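PDB 3M8N: possible glutathione S-transferase from Rhodopseudomonas palustris, which probably conjugates glutathione to electrophilic substrates, as expected of a member of the glutathione S-transferase superfamily. Local coordinates for residues Tyr152-Tyr166 with Ala187-Ile199. Numbering follows the deposited sequence.
Sequences YFAAGQLTIADIALY and AWLRRVEQTPGFI
Trp188 NE1 of segment 187-199 donates a fairly straight hydrogen bond to Asp162 OD1 of segment 152-166 at 2.9 Å, close to its own ring plane, and Phe153 N reaches the same oxygen from the opposite face of the carboxylate, on the syn side. Asp162 OD2 takes Thr159 N on its anti lone pair, so three N-H groups fix the rotation of this buried carboxylate. At the other end, Tyr166 OH donates a hydrogen bond to the anti lone pair of Glu193 OE2, 2.6 Å away, with ring and carboxylate nearly perpendicular. Thr159 and Asp162 form a capping box at the start of helix 160-169, the N-capping motif of the GST C-terminal domain; here its aspartate also grips helix 183-193, and the axes of segments 160-166 and 187-193 cross at -113°. Among the aromatic contacts, Phe153 turns its edge onto the Trp188 face in a T-shaped pair (CE2 to Trp188 CE2 3.5 Å), while Val192 CG2 lies over the opposite indole face. Phe198 directs its edge at the Tyr166 face in an offset T-shaped pair, planes at 86°. With CG anti to its backbone N (chi1 -171°), Tyr166 enters a hole between Trp188, Leu189, Val192 and Glu193; Val192 CG1 makes a CH-pi contact over its ring, 3.7 Å from Tyr166 CD1. Leu158 CD2 meets Thr195 CG2 tip to tip at 3.5 Å, and Arg191 lays CD off-centre against the Tyr152 ring, 3.6 Å from Tyr152 CZ.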
ATOM      1  N   TYR A 152      18.614   6.552  -1.780  1.00 28.74           N
ATOM      2  CA  TYR A 152      17.327   6.378  -1.084  1.00 28.84           C
ATOM      3  C   TYR A 152      16.217   6.269  -2.068  1.00 28.29           C
ATOM      4  O   TYR A 152      16.342   6.741  -3.209  1.00 27.86           O
ATOM      5  CB  TYR A 152      17.044   7.570  -0.171  1.00 29.20           C
ATOM      6  CG  TYR A 152      18.044   7.753   0.945  1.00 29.48           C
ATOM      7  CD1 TYR A 152      17.948   7.017   2.112  1.00 29.10           C
ATOM      8  CD2 TYR A 152      19.117   8.657   0.798  1.00 31.00           C
ATOM      9  CE1 TYR A 152      18.874   7.183   3.113  1.00 32.54           C
ATOM     10  CE2 TYR A 152      20.049   8.834   1.789  1.00 30.10           C
ATOM     11  CZ  TYR A 152      19.928   8.106   2.940  1.00 33.75           C
ATOM     12  OH  TYR A 152      20.854   8.314   3.954  1.00 35.49           O
ATOM     13  N   PHE A 153      15.104   5.691  -1.624  1.00 28.23           N
ATOM     14  CA  PHE A 153      14.030   5.417  -2.577  1.00 28.00           C
ATOM     15  C   PHE A 153      13.321   6.640  -3.123  1.00 27.87           C
ATOM     16  O   PHE A 153      12.970   6.662  -4.280  1.00 28.82           O
ATOM     17  CB  PHE A 153      13.061   4.336  -2.079  1.00 27.45           C
ATOM     18  CG  PHE A 153      13.615   2.964  -2.206  1.00 27.46           C
ATOM     19  CD1 PHE A 153      13.498   2.267  -3.399  1.00 26.14           C
ATOM     20  CD2 PHE A 153      14.311   2.396  -1.182  1.00 24.92           C
ATOM     21  CE1 PHE A 153      14.063   1.033  -3.543  1.00 25.39           C
ATOM     22  CE2 PHE A 153      14.854   1.196  -1.323  1.00 24.78           C
ATOM     23  CZ  PHE A 153      14.741   0.503  -2.494  1.00 26.56           C
ATOM     24  N   ALA A 154      13.136   7.684  -2.333  1.00 29.07           N
ATOM     25  CA  ALA A 154      12.434   8.863  -2.852  1.00 28.31           C
ATOM     26  C   ALA A 154      13.151  10.123  -2.450  1.00 28.25           C
ATOM     27  O   ALA A 154      13.670  10.170  -1.333  1.00 27.49           O
ATOM     28  CB  ALA A 154      10.954   8.885  -2.297  1.00 27.77           C
ATOM     29  N   ALA A 155      13.146  11.146  -3.329  1.00 28.98           N
ATOM     30  CA  ALA A 155      13.513  12.517  -2.948  1.00 30.14           C
ATOM     31  C   ALA A 155      14.991  12.729  -2.519  1.00 30.80           C
ATOM     32  O   ALA A 155      15.338  13.730  -1.866  1.00 30.90           O
ATOM     33  CB  ALA A 155      12.593  12.995  -1.814  1.00 29.65           C
ATOM     34  N   GLY A 156      15.832  11.753  -2.830  1.00 31.35           N
ATOM     35  CA  GLY A 156      17.223  11.786  -2.448  1.00 30.65           C
ATOM     36  C   GLY A 156      17.536  11.814  -0.988  1.00 30.54           C
ATOM     37  O   GLY A 156      18.624  12.211  -0.626  1.00 33.15           O
ATOM     38  N   GLN A 157      16.650  11.367  -0.128  1.00 28.63           N
ATOM     39  CA  GLN A 157      16.879  11.512   1.297  1.00 27.69           C
ATOM     40  C   GLN A 157      16.103  10.437   1.924  1.00 25.40           C
ATOM     41  O   GLN A 157      15.304   9.803   1.232  1.00 25.96           O
ATOM     42  CB  GLN A 157      16.352  12.849   1.813  1.00 28.46           C
ATOM     43  CG  GLN A 157      14.827  13.020   1.573  1.00 31.95           C
ATOM     44  CD  GLN A 157      14.158  14.078   2.439  1.00 38.36           C
ATOM     45  OE1 GLN A 157      14.352  15.253   2.198  1.00 41.90           O
ATOM     46  NE2 GLN A 157      13.315  13.652   3.431  1.00 41.54           N
ATOM     47  N   LEU A 158      16.383  10.198   3.200  1.00 24.42           N
ATOM     48  CA  LEU A 158      15.626   9.260   4.021  1.00 24.41           C
ATOM     49  C   LEU A 158      14.165   9.758   4.204  1.00 25.22           C
ATOM     50  O   LEU A 158      13.934  10.900   4.637  1.00 26.76           O
ATOM     51  CB  LEU A 158      16.280   9.049   5.368  1.00 23.12           C
ATOM     52  CG  LEU A 158      15.650   7.977   6.235  1.00 22.46           C
ATOM     53  CD1 LEU A 158      16.083   6.690   5.772  1.00 24.44           C
ATOM     54  CD2 LEU A 158      16.116   8.066   7.605  1.00 22.18           C
ATOM     55  N   THR A 159      13.205   8.902   3.844  1.00 25.05           N
ATOM     56  CA  THR A 159      11.793   9.196   3.942  1.00 24.66           C
ATOM     57  C   THR A 159      11.154   7.936   4.540  1.00 25.27           C
ATOM     58  O   THR A 159      11.856   6.947   4.828  1.00 25.90           O
ATOM     59  CB  THR A 159      11.132   9.607   2.615  1.00 23.31           C
ATOM     60  OG1 THR A 159      10.960   8.499   1.770  1.00 24.35           O
ATOM     61  CG2 THR A 159      11.913  10.589   1.868  1.00 22.27           C
ATOM     62  N   ILE A 160       9.845   7.985   4.765  1.00 24.67           N
ATOM     63  CA  ILE A 160       9.095   6.826   5.242  1.00 23.87           C
ATOM     64  C   ILE A 160       9.057   5.668   4.249  1.00 22.11           C
ATOM     65  O   ILE A 160       8.842   4.552   4.641  1.00 22.55           O
ATOM     66  CB  ILE A 160       7.603   7.181   5.722  1.00 24.77           C
ATOM     67  CG1 ILE A 160       6.945   8.109   4.730  1.00 25.74           C
ATOM     68  CG2 ILE A 160       7.606   7.706   7.090  1.00 22.04           C
ATOM     69  CD1 ILE A 160       5.427   8.084   4.812  1.00 28.30           C
ATOM     70  N   ALA A 161       9.264   5.927   2.971  1.00 22.88           N
ATOM     71  CA  ALA A 161       9.414   4.861   1.980  1.00 23.42           C
ATOM     72  C   ALA A 161      10.545   3.916   2.289  1.00 24.11           C
ATOM     73  O   ALA A 161      10.375   2.740   2.077  1.00 23.65           O
ATOM     74  CB  ALA A 161       9.616   5.391   0.605  1.00 23.65           C
ATOM     75  N   ASP A 162      11.705   4.440   2.763  1.00 26.34           N
ATOM     76  CA  ASP A 162      12.892   3.633   3.140  1.00 24.65           C
ATOM     77  C   ASP A 162      12.580   2.793   4.350  1.00 24.49           C
ATOM     78  O   ASP A 162      12.879   1.613   4.385  1.00 24.27           O
ATOM     79  CB  ASP A 162      14.069   4.542   3.440  1.00 25.07           C
ATOM     80  CG  ASP A 162      14.490   5.331   2.261  1.00 23.64           C
ATOM     81  OD1 ASP A 162      15.048   4.781   1.321  1.00 27.73           O
ATOM     82  OD2 ASP A 162      14.249   6.526   2.237  1.00 28.76           O
ATOM     83  N   ILE A 163      11.959   3.416   5.337  1.00 25.08           N
ATOM     84  CA  ILE A 163      11.519   2.744   6.551  1.00 24.52           C
ATOM     85  C   ILE A 163      10.528   1.657   6.223  1.00 24.26           C
ATOM     86  O   ILE A 163      10.592   0.598   6.807  1.00 24.89           O
ATOM     87  CB  ILE A 163      10.889   3.754   7.561  1.00 25.06           C
ATOM     88  CG1 ILE A 163      11.915   4.818   7.941  1.00 27.07           C
ATOM     89  CG2 ILE A 163      10.308   3.073   8.786  1.00 22.79           C
ATOM     90  CD1 ILE A 163      11.290   5.948   8.542  1.00 28.58           C
ATOM     91  N   ALA A 164       9.560   1.925   5.354  1.00 23.03           N
ATOM     92  CA  ALA A 164       8.604   0.891   4.989  1.00 23.25           C
ATOM     93  C   ALA A 164       9.250  -0.320   4.320  1.00 23.37           C
ATOM     94  O   ALA A 164       9.023  -1.441   4.703  1.00 23.41           O
ATOM     95  CB  ALA A 164       7.523   1.467   4.117  1.00 23.28           C
ATOM     96  N   LEU A 165      10.111  -0.071   3.347  1.00 24.39           N
ATOM     97  CA  LEU A 165      10.848  -1.125   2.656  1.00 25.00           C
ATOM     98  C   LEU A 165      11.833  -1.836   3.572  1.00 25.80           C
ATOM     99  O   LEU A 165      12.013  -3.046   3.496  1.00 26.33           O
ATOM    100  CB  LEU A 165      11.562  -0.541   1.440  1.00 25.40           C
ATOM    101  CG  LEU A 165      10.584  -0.137   0.349  1.00 25.66           C
ATOM    102  CD1 LEU A 165      11.173   0.789  -0.677  1.00 26.77           C
ATOM    103  CD2 LEU A 165      10.058  -1.357  -0.291  1.00 27.19           C
ATOM    104  N   TYR A 166      12.402  -1.102   4.505  1.00 24.91           N
ATOM    105  CA  TYR A 166      13.303  -1.714   5.410  1.00 24.43           C
ATOM    106  C   TYR A 166      12.702  -2.824   6.246  1.00 24.52           C
ATOM    107  O   TYR A 166      13.388  -3.755   6.556  1.00 25.97           O
ATOM    108  CB  TYR A 166      14.025  -0.659   6.287  1.00 24.11           C
ATOM    109  CG  TYR A 166      15.130  -1.255   7.105  1.00 22.33           C
ATOM    110  CD1 TYR A 166      16.435  -1.348   6.617  1.00 20.19           C
ATOM    111  CD2 TYR A 166      14.846  -1.791   8.354  1.00 22.11           C
ATOM    112  CE1 TYR A 166      17.462  -1.951   7.421  1.00 19.46           C
ATOM    113  CE2 TYR A 166      15.817  -2.374   9.127  1.00 21.83           C
ATOM    114  CZ  TYR A 166      17.116  -2.458   8.652  1.00 21.79           C
ATOM    115  OH  TYR A 166      17.988  -3.081   9.497  1.00 24.07           O
ATOM    116  N   ALA A 187      23.833  -2.074   0.653  1.00 28.80           N
ATOM    117  CA  ALA A 187      24.433  -0.787   1.031  1.00 28.63           C
ATOM    118  C   ALA A 187      23.363   0.129   1.592  1.00 28.47           C
ATOM    119  O   ALA A 187      23.583   0.842   2.574  1.00 28.25           O
ATOM    120  CB  ALA A 187      25.132  -0.111  -0.192  1.00 28.07           C
ATOM    121  N   TRP A 188      22.192   0.073   0.952  1.00 28.84           N
ATOM    122  CA  TRP A 188      20.970   0.768   1.413  1.00 28.29           C
ATOM    123  C   TRP A 188      20.522   0.356   2.842  1.00 27.84           C
ATOM    124  O   TRP A 188      20.296   1.199   3.717  1.00 27.97           O
ATOM    125  CB  TRP A 188      19.843   0.625   0.360  1.00 27.92           C
ATOM    126  CG  TRP A 188      18.538   1.129   0.856  1.00 26.83           C
ATOM    127  CD1 TRP A 188      18.141   2.412   0.933  1.00 25.61           C
ATOM    128  CD2 TRP A 188      17.486   0.351   1.395  1.00 26.02           C
ATOM    129  NE1 TRP A 188      16.882   2.501   1.465  1.00 25.32           N
ATOM    130  CE2 TRP A 188      16.451   1.239   1.753  1.00 24.07           C
ATOM    131  CE3 TRP A 188      17.305  -1.015   1.593  1.00 25.20           C
ATOM    132  CZ2 TRP A 188      15.254   0.808   2.310  1.00 21.31           C
ATOM    133  CZ3 TRP A 188      16.115  -1.443   2.116  1.00 25.71           C
ATOM    134  CH2 TRP A 188      15.102  -0.519   2.482  1.00 25.13           C
ATOM    135  N   LEU A 189      20.488  -0.939   3.114  1.00 27.96           N
ATOM    136  CA  LEU A 189      20.178  -1.420   4.463  1.00 27.35           C
ATOM    137  C   LEU A 189      21.096  -0.864   5.474  1.00 27.78           C
ATOM    138  O   LEU A 189      20.639  -0.457   6.528  1.00 28.77           O
ATOM    139  CB  LEU A 189      20.203  -2.959   4.547  1.00 27.75           C
ATOM    140  CG  LEU A 189      19.228  -3.751   3.679  1.00 26.61           C
ATOM    141  CD1 LEU A 189      19.714  -5.185   3.465  1.00 26.35           C
ATOM    142  CD2 LEU A 189      17.865  -3.702   4.328  1.00 25.96           C
ATOM    143  N   ARG A 190      22.396  -0.862   5.173  1.00 28.50           N
ATOM    144  CA  ARG A 190      23.390  -0.302   6.089  1.00 28.71           C
ATOM    145  C   ARG A 190      23.197   1.173   6.212  1.00 27.44           C
ATOM    146  O   ARG A 190      23.353   1.686   7.278  1.00 28.24           O
ATOM    147  CB  ARG A 190      24.857  -0.645   5.700  1.00 28.84           C
ATOM    148  CG  ARG A 190      25.281  -2.135   6.036  1.00 33.60           C
ATOM    149  CD  ARG A 190      26.797  -2.566   5.720  1.00 39.03           C
ATOM    150  NE  ARG A 190      27.124  -2.407   4.291  1.00 41.85           N
ATOM    151  CZ  ARG A 190      27.034  -3.356   3.343  1.00 38.72           C
ATOM    152  NH1 ARG A 190      26.664  -4.607   3.638  1.00 39.04           N
ATOM    153  NH2 ARG A 190      27.309  -3.039   2.091  1.00 34.67           N
ATOM    154  N   ARG A 191      22.836   1.876   5.142  1.00 27.21           N
ATOM    155  CA  ARG A 191      22.618   3.316   5.235  1.00 26.92           C
ATOM    156  C   ARG A 191      21.472   3.651   6.185  1.00 27.29           C
ATOM    157  O   ARG A 191      21.564   4.544   7.031  1.00 29.73           O
ATOM    158  CB  ARG A 191      22.311   3.785   3.851  1.00 27.16           C
ATOM    159  CG  ARG A 191      22.512   5.189   3.599  1.00 26.75           C
ATOM    160  CD  ARG A 191      22.229   5.497   2.117  1.00 28.35           C
ATOM    161  NE  ARG A 191      23.281   4.990   1.260  1.00 30.59           N
ATOM    162  CZ  ARG A 191      23.191   4.038   0.329  1.00 32.78           C
ATOM    163  NH1 ARG A 191      22.063   3.435   0.018  1.00 31.41           N
ATOM    164  NH2 ARG A 191      24.297   3.684  -0.318  1.00 35.67           N
ATOM    165  N   VAL A 192      20.404   2.895   6.085  1.00 26.62           N
ATOM    166  CA  VAL A 192      19.288   2.982   7.002  1.00 25.53           C
ATOM    167  C   VAL A 192      19.650   2.684   8.433  1.00 25.56           C
ATOM    168  O   VAL A 192      19.312   3.418   9.331  1.00 26.00           O
ATOM    169  CB  VAL A 192      18.086   2.091   6.552  1.00 24.73           C
ATOM    170  CG1 VAL A 192      17.008   2.135   7.585  1.00 22.86           C
ATOM    171  CG2 VAL A 192      17.564   2.608   5.270  1.00 22.43           C
ATOM    172  N   GLU A 193      20.333   1.588   8.657  1.00 26.52           N
ATOM    173  CA  GLU A 193      20.881   1.309   9.977  1.00 26.80           C
ATOM    174  C   GLU A 193      21.832   2.357  10.584  1.00 26.95           C
ATOM    175  O   GLU A 193      22.009   2.326  11.745  1.00 26.12           O
ATOM    176  CB  GLU A 193      21.487  -0.089  10.022  1.00 26.94           C
ATOM    177  CG  GLU A 193      20.558  -1.107   9.523  1.00 26.94           C
ATOM    178  CD  GLU A 193      21.206  -2.289   8.968  1.00 29.44           C
ATOM    179  OE1 GLU A 193      22.442  -2.354   8.878  1.00 34.40           O
ATOM    180  OE2 GLU A 193      20.473  -3.202   8.602  1.00 30.73           O
ATOM    181  N   GLN A 194      22.417   3.270   9.808  1.00 29.05           N
ATOM    182  CA  GLN A 194      23.379   4.192  10.377  1.00 31.23           C
ATOM    183  C   GLN A 194      22.786   5.535  10.611  1.00 32.01           C
ATOM    184  O   GLN A 194      23.529   6.436  11.045  1.00 33.21           O
ATOM    185  CB  GLN A 194      24.657   4.422   9.551  1.00 31.84           C
ATOM    186  CG  GLN A 194      25.079   3.323   8.670  1.00 36.63           C
ATOM    187  CD  GLN A 194      26.150   2.388   9.192  1.00 40.93           C
ATOM    188  OE1 GLN A 194      25.879   1.538  10.032  1.00 42.19           O
ATOM    189  NE2 GLN A 194      27.335   2.443   8.572  1.00 39.19           N
ATOM    190  N   THR A 195      21.479   5.673  10.316  1.00 31.06           N
ATOM    191  CA  THR A 195      20.686   6.854  10.628  1.00 29.94           C
ATOM    192  C   THR A 195      20.618   6.977  12.100  1.00 28.98           C
ATOM    193  O   THR A 195      20.437   6.002  12.787  1.00 28.60           O
ATOM    194  CB  THR A 195      19.217   6.739  10.111  1.00 30.80           C
ATOM    195  OG1 THR A 195      19.214   6.459   8.724  1.00 32.30           O
ATOM    196  CG2 THR A 195      18.444   8.006  10.278  1.00 29.87           C
ATOM    197  N   PRO A 196      20.771   8.199  12.601  1.00 29.53           N
ATOM    198  CA  PRO A 196      20.755   8.395  14.029  1.00 28.94           C
ATOM    199  C   PRO A 196      19.410   8.048  14.580  1.00 29.28           C
ATOM    200  O   PRO A 196      18.404   8.405  14.000  1.00 30.28           O
ATOM    201  CB  PRO A 196      20.993   9.903  14.182  1.00 28.83           C
ATOM    202  CG  PRO A 196      21.727  10.274  12.951  1.00 29.62           C
ATOM    203  CD  PRO A 196      21.182   9.418  11.878  1.00 28.60           C
ATOM    204  N   GLY A 197      19.390   7.364  15.711  1.00 29.12           N
ATOM    205  CA  GLY A 197      18.159   6.950  16.315  1.00 28.00           C
ATOM    206  C   GLY A 197      17.606   5.661  15.803  1.00 28.16           C
ATOM    207  O   GLY A 197      16.511   5.309  16.173  1.00 30.00           O
ATOM    208  N   PHE A 198      18.347   4.943  14.972  1.00 27.77           N
ATOM    209  CA  PHE A 198      17.905   3.702  14.441  1.00 27.20           C
ATOM    210  C   PHE A 198      17.767   2.737  15.593  1.00 28.36           C
ATOM    211  O   PHE A 198      18.549   2.802  16.549  1.00 28.17           O
ATOM    212  CB  PHE A 198      18.880   3.178  13.394  1.00 25.90           C
ATOM    213  CG  PHE A 198      18.545   1.784  12.886  1.00 26.01           C
ATOM    214  CD1 PHE A 198      17.701   1.594  11.800  1.00 23.81           C
ATOM    215  CD2 PHE A 198      19.033   0.664  13.512  1.00 26.02           C
ATOM    216  CE1 PHE A 198      17.388   0.317  11.349  1.00 22.65           C
ATOM    217  CE2 PHE A 198      18.724  -0.587  13.047  1.00 24.45           C
ATOM    218  CZ  PHE A 198      17.901  -0.759  11.951  1.00 21.51           C
ATOM    219  N   ILE A 199      16.726   1.886  15.521  1.00 28.98           N
ATOM    220  CA  ILE A 199      16.501   0.741  16.436  1.00 28.06           C
ATOM    221  C   ILE A 199      16.282  -0.545  15.666  1.00 29.13           C
ATOM    222  O   ILE A 199      15.817  -0.545  14.542  1.00 29.96           O
ATOM    223  CB  ILE A 199      15.385   0.959  17.395  1.00 27.51           C
ATOM    224  CG1 ILE A 199      14.067   1.226  16.644  1.00 25.82           C
ATOM    225  CG2 ILE A 199      15.769   2.077  18.355  1.00 27.57           C
ATOM    226  CD1 ILE A 199      12.821   1.029  17.424  1.00 21.41           C
TER